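PDB 2Z1U: hydrogenase expression/formation protein HypE from Desulfovibrio vulgaris subsp. vulgaris, which binds ATP and magnesium and probably acts in the maturation of hydrogenase. Local coordinates for residues T7-Y12 / L98-M104; E211-I215 / L278-R282. Numbering follows the deposited sequence.

Contact 1 of 2, residues T7-Y12 / L98-M104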
ATOM      1  N   THR A   7     -13.531  13.183  17.390  1.00 60.71           N
ATOM      2  CA  THR A   7     -12.236  13.908  17.555  1.00 60.79           C
ATOM      3  C   THR A   7     -11.429  13.931  16.245  1.00 60.69           C
ATOM      4  O   THR A   7     -10.763  14.929  15.949  1.00 60.71           O
ATOM      5  CB  THR A   7     -11.365  13.325  18.704  1.00 60.72           C
ATOM      6  OG1 THR A   7     -12.165  12.529  19.581  1.00 60.95           O
ATOM      7  CG2 THR A   7     -10.694  14.436  19.506  1.00 61.65           C
ATOM      8  N   LEU A   8     -11.476  12.847  15.465  1.00 60.48           N
ATOM      9  CA  LEU A   8     -10.860  12.870  14.128  1.00 60.38           C
ATOM     10  C   LEU A   8     -11.773  13.569  13.111  1.00 60.13           C
ATOM     11  O   LEU A   8     -12.656  12.951  12.503  1.00 60.20           O
ATOM     12  CB  LEU A   8     -10.429  11.477  13.644  1.00 60.42           C
ATOM     13  CG  LEU A   8      -9.647  11.486  12.321  1.00 60.63           C
ATOM     14  CD1 LEU A   8      -8.142  11.727  12.497  1.00 60.35           C
ATOM     15  CD2 LEU A   8      -9.886  10.207  11.561  1.00 61.08           C
ATOM     16  N   LEU A   9     -11.553  14.868  12.945  1.00 59.70           N
ATOM     17  CA  LEU A   9     -12.368  15.677  12.048  1.00 59.63           C
ATOM     18  C   LEU A   9     -12.009  15.373  10.607  1.00 59.23           C
ATOM     19  O   LEU A   9     -10.885  14.948  10.319  1.00 59.08           O
ATOM     20  CB  LEU A   9     -12.169  17.174  12.318  1.00 59.79           C
ATOM     21  CG  LEU A   9     -12.600  17.843  13.639  1.00 60.67           C
ATOM     22  CD1 LEU A   9     -13.841  17.193  14.244  1.00 61.14           C
ATOM     23  CD2 LEU A   9     -11.464  17.830  14.644  1.00 62.09           C
ATOM     24  N   LEU A  10     -12.965  15.591   9.706  1.00 59.05           N
ATOM     25  CA  LEU A  10     -12.696  15.533   8.270  1.00 58.80           C
ATOM     26  C   LEU A  10     -11.471  16.355   7.888  1.00 58.92           C
ATOM     27  O   LEU A  10     -10.706  15.950   7.025  1.00 58.40           O
ATOM     28  CB  LEU A  10     -13.908  15.988   7.459  1.00 58.62           C
ATOM     29  CG  LEU A  10     -14.877  14.908   6.967  1.00 58.25           C
ATOM     30  CD1 LEU A  10     -15.914  15.531   6.035  1.00 56.59           C
ATOM     31  CD2 LEU A  10     -14.144  13.742   6.262  1.00 55.11           C
ATOM     32  N   ASP A  11     -11.287  17.499   8.556  1.00 58.91           N
ATOM     33  CA  ASP A  11     -10.139  18.398   8.342  1.00 58.97           C
ATOM     34  C   ASP A  11      -8.789  17.697   8.232  1.00 58.50           C
ATOM     35  O   ASP A  11      -7.906  18.171   7.515  1.00 58.26           O
ATOM     36  CB  ASP A  11     -10.027  19.420   9.481  1.00 59.71           C
ATOM     37  CG  ASP A  11     -11.348  20.089   9.813  1.00 61.39           C
ATOM     38  OD1 ASP A  11     -11.321  21.310  10.075  1.00 65.70           O
ATOM     39  OD2 ASP A  11     -12.402  19.405   9.842  1.00 62.76           O
ATOM     40  N   TYR A  12      -8.624  16.590   8.960  1.00 58.38           N
ATOM     41  CA  TYR A  12      -7.361  15.848   8.977  1.00 58.32           C
ATOM     42  C   TYR A  12      -7.086  15.102   7.676  1.00 58.33           C
ATOM     43  O   TYR A  12      -5.972  14.611   7.471  1.00 58.61           O
ATOM     44  CB  TYR A  12      -7.290  14.892  10.176  1.00 58.70           C
ATOM     45  CG  TYR A  12      -7.074  15.601  11.503  1.00 58.89           C
ATOM     46  CD1 TYR A  12      -8.022  15.517  12.524  1.00 59.07           C
ATOM     47  CD2 TYR A  12      -5.920  16.355  11.735  1.00 59.17           C
ATOM     48  CE1 TYR A  12      -7.832  16.168  13.749  1.00 58.42           C
ATOM     49  CE2 TYR A  12      -5.724  17.020  12.965  1.00 59.10           C
ATOM     50  CZ  TYR A  12      -6.680  16.912  13.957  1.00 59.44           C
ATOM     51  OH  TYR A  12      -6.487  17.565  15.159  1.00 60.66           O
ATOM     52  N   LEU A  98      -9.208   6.379   7.250  1.00 50.80           N
ATOM     53  CA  LEU A  98      -9.816   6.642   8.550  1.00 50.79           C
ATOM     54  C   LEU A  98     -11.205   7.233   8.431  1.00 50.75           C
ATOM     55  O   LEU A  98     -11.485   8.022   7.520  1.00 50.00           O
ATOM     56  CB  LEU A  98      -8.923   7.580   9.364  1.00 51.24           C
ATOM     57  CG  LEU A  98      -7.498   7.099   9.672  1.00 52.71           C
ATOM     58  CD1 LEU A  98      -6.598   8.270  10.094  1.00 52.53           C
ATOM     59  CD2 LEU A  98      -7.521   6.014  10.736  1.00 53.35           C
ATOM     60  N   GLU A  99     -12.072   6.836   9.360  1.00 50.75           N
ATOM     61  CA  GLU A  99     -13.434   7.354   9.427  1.00 50.80           C
ATOM     62  C   GLU A  99     -13.481   8.645  10.249  1.00 50.89           C
ATOM     63  O   GLU A  99     -12.986   8.688  11.385  1.00 50.42           O
ATOM     64  CB  GLU A  99     -14.372   6.301  10.034  1.00 50.94           C
ATOM     65  CG  GLU A  99     -15.833   6.733  10.044  1.00 50.94           C
ATOM     66  CD  GLU A  99     -16.777   5.693  10.599  1.00 51.03           C
ATOM     67  OE1 GLU A  99     -17.970   5.737  10.218  1.00 52.48           O
ATOM     68  OE2 GLU A  99     -16.350   4.850  11.417  1.00 50.57           O
ATOM     69  N   GLU A 100     -14.069   9.689   9.662  1.00 51.17           N
ATOM     70  CA  GLU A 100     -14.449  10.910  10.392  1.00 51.68           C
ATOM     71  C   GLU A 100     -15.162  10.538  11.685  1.00 51.80           C
ATOM     72  O   GLU A 100     -15.994   9.633  11.693  1.00 51.80           O
ATOM     73  CB  GLU A 100     -15.364  11.780   9.515  1.00 51.71           C
ATOM     74  CG  GLU A 100     -15.874  13.062  10.157  1.00 52.54           C
ATOM     75  CD  GLU A 100     -17.093  13.658   9.444  1.00 52.17           C
ATOM     76  OE1 GLU A 100     -17.363  14.859   9.645  1.00 52.93           O
ATOM     77  OE2 GLU A 100     -17.783  12.935   8.692  1.00 53.09           O
ATOM     78  N   GLY A 101     -14.826  11.236  12.771  1.00 52.04           N
ATOM     79  CA  GLY A 101     -15.424  10.992  14.079  1.00 52.00           C
ATOM     80  C   GLY A 101     -14.648  10.026  14.958  1.00 52.76           C
ATOM     81  O   GLY A 101     -14.880   9.958  16.160  1.00 52.10           O
ATOM     82  N   LEU A 102     -13.727   9.273  14.357  1.00 53.14           N
ATOM     83  CA  LEU A 102     -12.923   8.288  15.078  1.00 54.30           C
ATOM     84  C   LEU A 102     -12.258   8.886  16.319  1.00 54.62           C
ATOM     85  O   LEU A 102     -11.652   9.958  16.254  1.00 54.07           O
ATOM     86  CB  LEU A 102     -11.861   7.691  14.142  1.00 54.45           C
ATOM     87  CG  LEU A 102     -11.277   6.274  14.291  1.00 55.71           C
ATOM     88  CD1 LEU A 102      -9.757   6.293  14.491  1.00 56.96           C
ATOM     89  CD2 LEU A 102     -11.962   5.407  15.335  1.00 54.18           C
ATOM     90  N   ASP A 103     -12.413   8.189  17.443  1.00 55.68           N
ATOM     91  CA  ASP A 103     -11.688   8.458  18.690  1.00 56.64           C
ATOM     92  C   ASP A 103     -10.185   8.533  18.373  1.00 57.06           C
ATOM     93  O   ASP A 103      -9.602   7.581  17.854  1.00 56.98           O
ATOM     94  CB  ASP A 103     -12.006   7.337  19.701  1.00 56.86           C
ATOM     95  CG  ASP A 103     -11.377   7.552  21.077  1.00 58.14           C
ATOM     96  OD1 ASP A 103     -10.799   8.619  21.350  1.00 59.85           O
ATOM     97  OD2 ASP A 103     -11.485   6.627  21.919  1.00 63.01           O
ATOM     98  N   MET A 104      -9.582   9.679  18.667  1.00 57.54           N
ATOM     99  CA  MET A 104      -8.175   9.928  18.358  1.00 57.92           C
ATOM    100  C   MET A 104      -7.205   9.073  19.165  1.00 57.69           C
ATOM    101  O   MET A 104      -6.089   8.817  18.715  1.00 57.35           O
ATOM    102  CB  MET A 104      -7.828  11.396  18.585  1.00 58.22           C
ATOM    103  CG  MET A 104      -8.265  12.348  17.488  1.00 60.36           C
ATOM    104  SD  MET A 104      -7.331  12.298  15.954  1.00 65.85           S
ATOM    105  CE  MET A 104      -5.640  11.979  16.481  1.00 64.06           C
TER
HETATM  106  O   HOH W   1     -15.466  16.426  10.585  1.00 58.72           O
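A chain end can be docked on a beta turn through a pair of backbone hydrogen bonds, as residues 7-12, which end in a 3-10 segment at 10-12, are on 98-104. The second segment starts at the end of strand 87-99, where L98 points its CB at L8; L98 CB and L8 CD2 are 3.6 Å apart, a buried apolar contact. E99 directs its CB away, and its carboxylate is hydrogen-bonded to the backbone N atoms of G136 and K140; it opens a type II beta turn that runs to L102 and is closed by the bond from L102 N to E99 O (3.1 Å). At the first corner, E100 CA approaches L8 O at 3.4 Å in a CA-H...O contact. The carboxylate of E100 divides its work: OE2 is bonded to R135 N, while OE1 accepts from a water (2.6 Å) that accepts a hydrogen bond from L10 N (2.8 Å). The methine of L10 also rests on this side chain, CG to E100 CD 3.6 Å. G101, at a phi of 93° that suits glycine, donates a hydrogen bond from N to L8 O at 2.8 Å and 168°. One residue on, L102 O accepts a hydrogen bond from L8 N at 3.0 Å, so L8 is gripped through both its backbone polar groups. D103 then takes the N-cap position of helix 104-121, OD1 making a weak hydrogen bond to D105 N. M104, the helix's first residue, sets its SD 3.6 Å from L8 CD1 and 5.1 Å from the centroid of the Y12 ring, an oblique Met-aromatic contact. In this AIR synthase-related fold, the type II turn linking strand 87-99 to helix 104-121 thus docks the chain's N-terminal segment beside the N-terminal domain's sheet.

Contact 2 of 2, residues E211-I215 / L278-R282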
ATOM      1  N   GLU A 211      21.722 -19.960   7.691  1.00 51.13           N
ATOM      2  CA  GLU A 211      22.450 -20.946   8.491  1.00 52.62           C
ATOM      3  C   GLU A 211      22.045 -22.393   8.231  1.00 52.14           C
ATOM      4  O   GLU A 211      22.886 -23.278   8.248  1.00 52.45           O
ATOM      5  CB  GLU A 211      22.422 -20.587   9.982  1.00 52.10           C
ATOM      6  CG  GLU A 211      23.087 -19.225  10.242  1.00 55.45           C
ATOM      7  CD  GLU A 211      23.304 -18.908  11.707  1.00 55.27           C
ATOM      8  OE1 GLU A 211      22.869 -17.818  12.134  1.00 59.47           O
ATOM      9  OE2 GLU A 211      23.900 -19.737  12.424  1.00 61.22           O
ATOM     10  N   VAL A 212      20.761 -22.626   7.980  1.00 52.29           N
ATOM     11  CA  VAL A 212      20.284 -23.978   7.662  1.00 52.52           C
ATOM     12  C   VAL A 212      20.442 -24.218   6.154  1.00 52.54           C
ATOM     13  O   VAL A 212      21.074 -25.205   5.742  1.00 52.50           O
ATOM     14  CB  VAL A 212      18.832 -24.212   8.157  1.00 52.33           C
ATOM     15  CG1 VAL A 212      18.318 -25.591   7.737  1.00 52.73           C
ATOM     16  CG2 VAL A 212      18.768 -24.040   9.675  1.00 51.87           C
ATOM     17  N   GLY A 213      19.895 -23.296   5.359  1.00 52.22           N
ATOM     18  CA  GLY A 213      20.037 -23.299   3.898  1.00 52.11           C
ATOM     19  C   GLY A 213      19.164 -24.296   3.144  1.00 52.03           C
ATOM     20  O   GLY A 213      18.580 -25.206   3.742  1.00 51.27           O
ATOM     21  N   ASP A 214      19.080 -24.107   1.825  1.00 51.99           N
ATOM     22  CA  ASP A 214      18.297 -24.963   0.920  1.00 52.50           C
ATOM     23  C   ASP A 214      16.813 -24.987   1.292  1.00 52.05           C
ATOM     24  O   ASP A 214      16.143 -26.011   1.192  1.00 52.11           O
ATOM     25  CB  ASP A 214      18.898 -26.386   0.825  1.00 53.01           C
ATOM     26  CG  ASP A 214      18.590 -27.081  -0.512  1.00 54.93           C
ATOM     27  OD1 ASP A 214      18.076 -26.422  -1.449  1.00 58.62           O
ATOM     28  OD2 ASP A 214      18.863 -28.294  -0.626  1.00 56.96           O
ATOM     29  N   ILE A 215      16.295 -23.834   1.710  1.00 52.04           N
ATOM     30  CA  ILE A 215      14.872 -23.702   2.008  1.00 51.43           C
ATOM     31  C   ILE A 215      14.089 -23.661   0.694  1.00 51.35           C
ATOM     32  O   ILE A 215      14.332 -22.786  -0.156  1.00 51.55           O
ATOM     33  CB  ILE A 215      14.566 -22.419   2.846  1.00 51.35           C
ATOM     34  CG1 ILE A 215      15.452 -22.342   4.106  1.00 50.76           C
ATOM     35  CG2 ILE A 215      13.073 -22.353   3.192  1.00 50.95           C
ATOM     36  CD1 ILE A 215      15.369 -23.564   5.065  1.00 50.78           C
ATOM     37  N   LEU A 278      11.439 -28.003   2.974  1.00 50.69           N
ATOM     38  CA  LEU A 278      12.865 -28.156   2.671  1.00 51.09           C
ATOM     39  C   LEU A 278      13.270 -29.649   2.633  1.00 51.75           C
ATOM     40  O   LEU A 278      12.598 -30.487   3.244  1.00 51.80           O
ATOM     41  CB  LEU A 278      13.703 -27.398   3.719  1.00 51.35           C
ATOM     42  CG  LEU A 278      14.088 -28.040   5.070  1.00 50.94           C
ATOM     43  CD1 LEU A 278      15.007 -27.088   5.784  1.00 48.22           C
ATOM     44  CD2 LEU A 278      12.884 -28.382   5.947  1.00 50.57           C
ATOM     45  N   PRO A 279      14.388 -29.990   1.951  1.00 52.29           N
ATOM     46  CA  PRO A 279      14.835 -31.389   1.917  1.00 52.56           C
ATOM     47  C   PRO A 279      14.968 -32.026   3.299  1.00 53.37           C
ATOM     48  O   PRO A 279      15.283 -31.350   4.286  1.00 52.99           O
ATOM     49  CB  PRO A 279      16.220 -31.305   1.270  1.00 52.72           C
ATOM     50  CG  PRO A 279      16.167 -30.087   0.441  1.00 52.13           C
ATOM     51  CD  PRO A 279      15.297 -29.115   1.188  1.00 52.25           C
ATOM     52  N   GLU A 280      14.755 -33.338   3.341  1.00 54.29           N
ATOM     53  CA  GLU A 280      14.773 -34.115   4.573  1.00 55.76           C
ATOM     54  C   GLU A 280      16.031 -33.925   5.426  1.00 55.96           C
ATOM     55  O   GLU A 280      15.926 -33.828   6.649  1.00 56.18           O
ATOM     56  CB  GLU A 280      14.529 -35.603   4.254  1.00 55.83           C
ATOM     57  CG  GLU A 280      14.446 -36.548   5.456  1.00 59.17           C
ATOM     58  CD  GLU A 280      13.534 -36.052   6.571  1.00 62.86           C
ATOM     59  OE1 GLU A 280      13.954 -36.120   7.756  1.00 64.62           O
ATOM     60  OE2 GLU A 280      12.408 -35.601   6.272  1.00 64.34           O
ATOM     61  N   GLU A 281      17.207 -33.842   4.803  1.00 56.40           N
ATOM     62  CA  GLU A 281      18.462 -33.823   5.583  1.00 57.09           C
ATOM     63  C   GLU A 281      18.735 -32.496   6.309  1.00 56.72           C
ATOM     64  O   GLU A 281      19.610 -32.417   7.177  1.00 56.61           O
ATOM     65  CB  GLU A 281      19.676 -34.303   4.755  1.00 57.62           C
ATOM     66  CG  GLU A 281      20.415 -33.228   3.947  1.00 59.63           C
ATOM     67  CD  GLU A 281      19.825 -33.000   2.565  1.00 62.92           C
ATOM     68  OE1 GLU A 281      18.774 -33.608   2.236  1.00 64.77           O
ATOM     69  OE2 GLU A 281      20.419 -32.210   1.802  1.00 63.73           O
ATOM     70  N   ARG A 282      17.962 -31.468   5.960  1.00 56.50           N
ATOM     71  CA  ARG A 282      18.017 -30.180   6.638  1.00 56.06           C
ATOM     72  C   ARG A 282      16.865 -29.976   7.623  1.00 55.54           C
ATOM     73  O   ARG A 282      16.843 -28.975   8.345  1.00 55.12           O
ATOM     74  CB  ARG A 282      18.015 -29.045   5.615  1.00 56.22           C
ATOM     75  CG  ARG A 282      19.390 -28.505   5.263  1.00 57.82           C
ATOM     76  CD  ARG A 282      19.911 -29.047   3.943  1.00 60.42           C
ATOM     77  NE  ARG A 282      20.454 -27.967   3.123  1.00 61.65           N
ATOM     78  CZ  ARG A 282      21.724 -27.573   3.125  1.00 62.83           C
ATOM     79  NH1 ARG A 282      22.616 -28.174   3.904  1.00 63.51           N
ATOM     80  NH2 ARG A 282      22.102 -26.572   2.342  1.00 62.59           N
TER
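In the alpha-beta fold of the AIR synthase-related C-terminal domain, the end of helix 202-212 and the loop after it pack against the passage from strand 275-278 into helix 280-291. The apolar part depends on where the side chains end. L278, with chi1 p and chi2 t, extends CD1 to 3.6 Å from I215 CD1 and 4.1 Å from V212 CG1. The CB of I215 points away, yet its m,m conformation swings the tip back to L278. V212, in the t rotamer, additionally sets CG1 4.0 Å from R282 CG and reaches A286 and V289 farther along helix 280-291. G213 leaves the helix with positive phi, and D214 follows in a left-handed backbone conformation (59/38), its CB directed toward the other segment. There its t rotamer brings OD2 to 3.4 Å from P279 CG, while D214 O lies 3.2 Å from P279 CD. R282 has chi1, chi2 and chi3 all between wells and folds across the exit, with V212 O over one guanidinium face, 3.6 Å from R282 CZ. Opposite charges lie near each other without forming a salt bridge: D214 OD2 is 4.1 Å from R282 NE and well out of the guanidinium plane.

The two contacts lie on opposite sides of the chain's centre, about 50 Å apart between centres, and share no helix or strand. Both are partly buried, each with a buried leucine among its apolar contacts; contact 1 includes three exposed residues among those that touch, contact 2 none. Contact 1 joins the N-terminal segment to a strand-to-helix turn of the N-terminal domain, and the side chain of L98 is about 7 Å from a bound ATP; contact 2 is packing within the C-terminal domain, away from the annotated sites. Both pack apolar side chains, but contact 1 adds two backbone hydrogen bonds and a water bridge, whereas contact 2 has no clear hydrogen bond across it, merely nearby opposite charges.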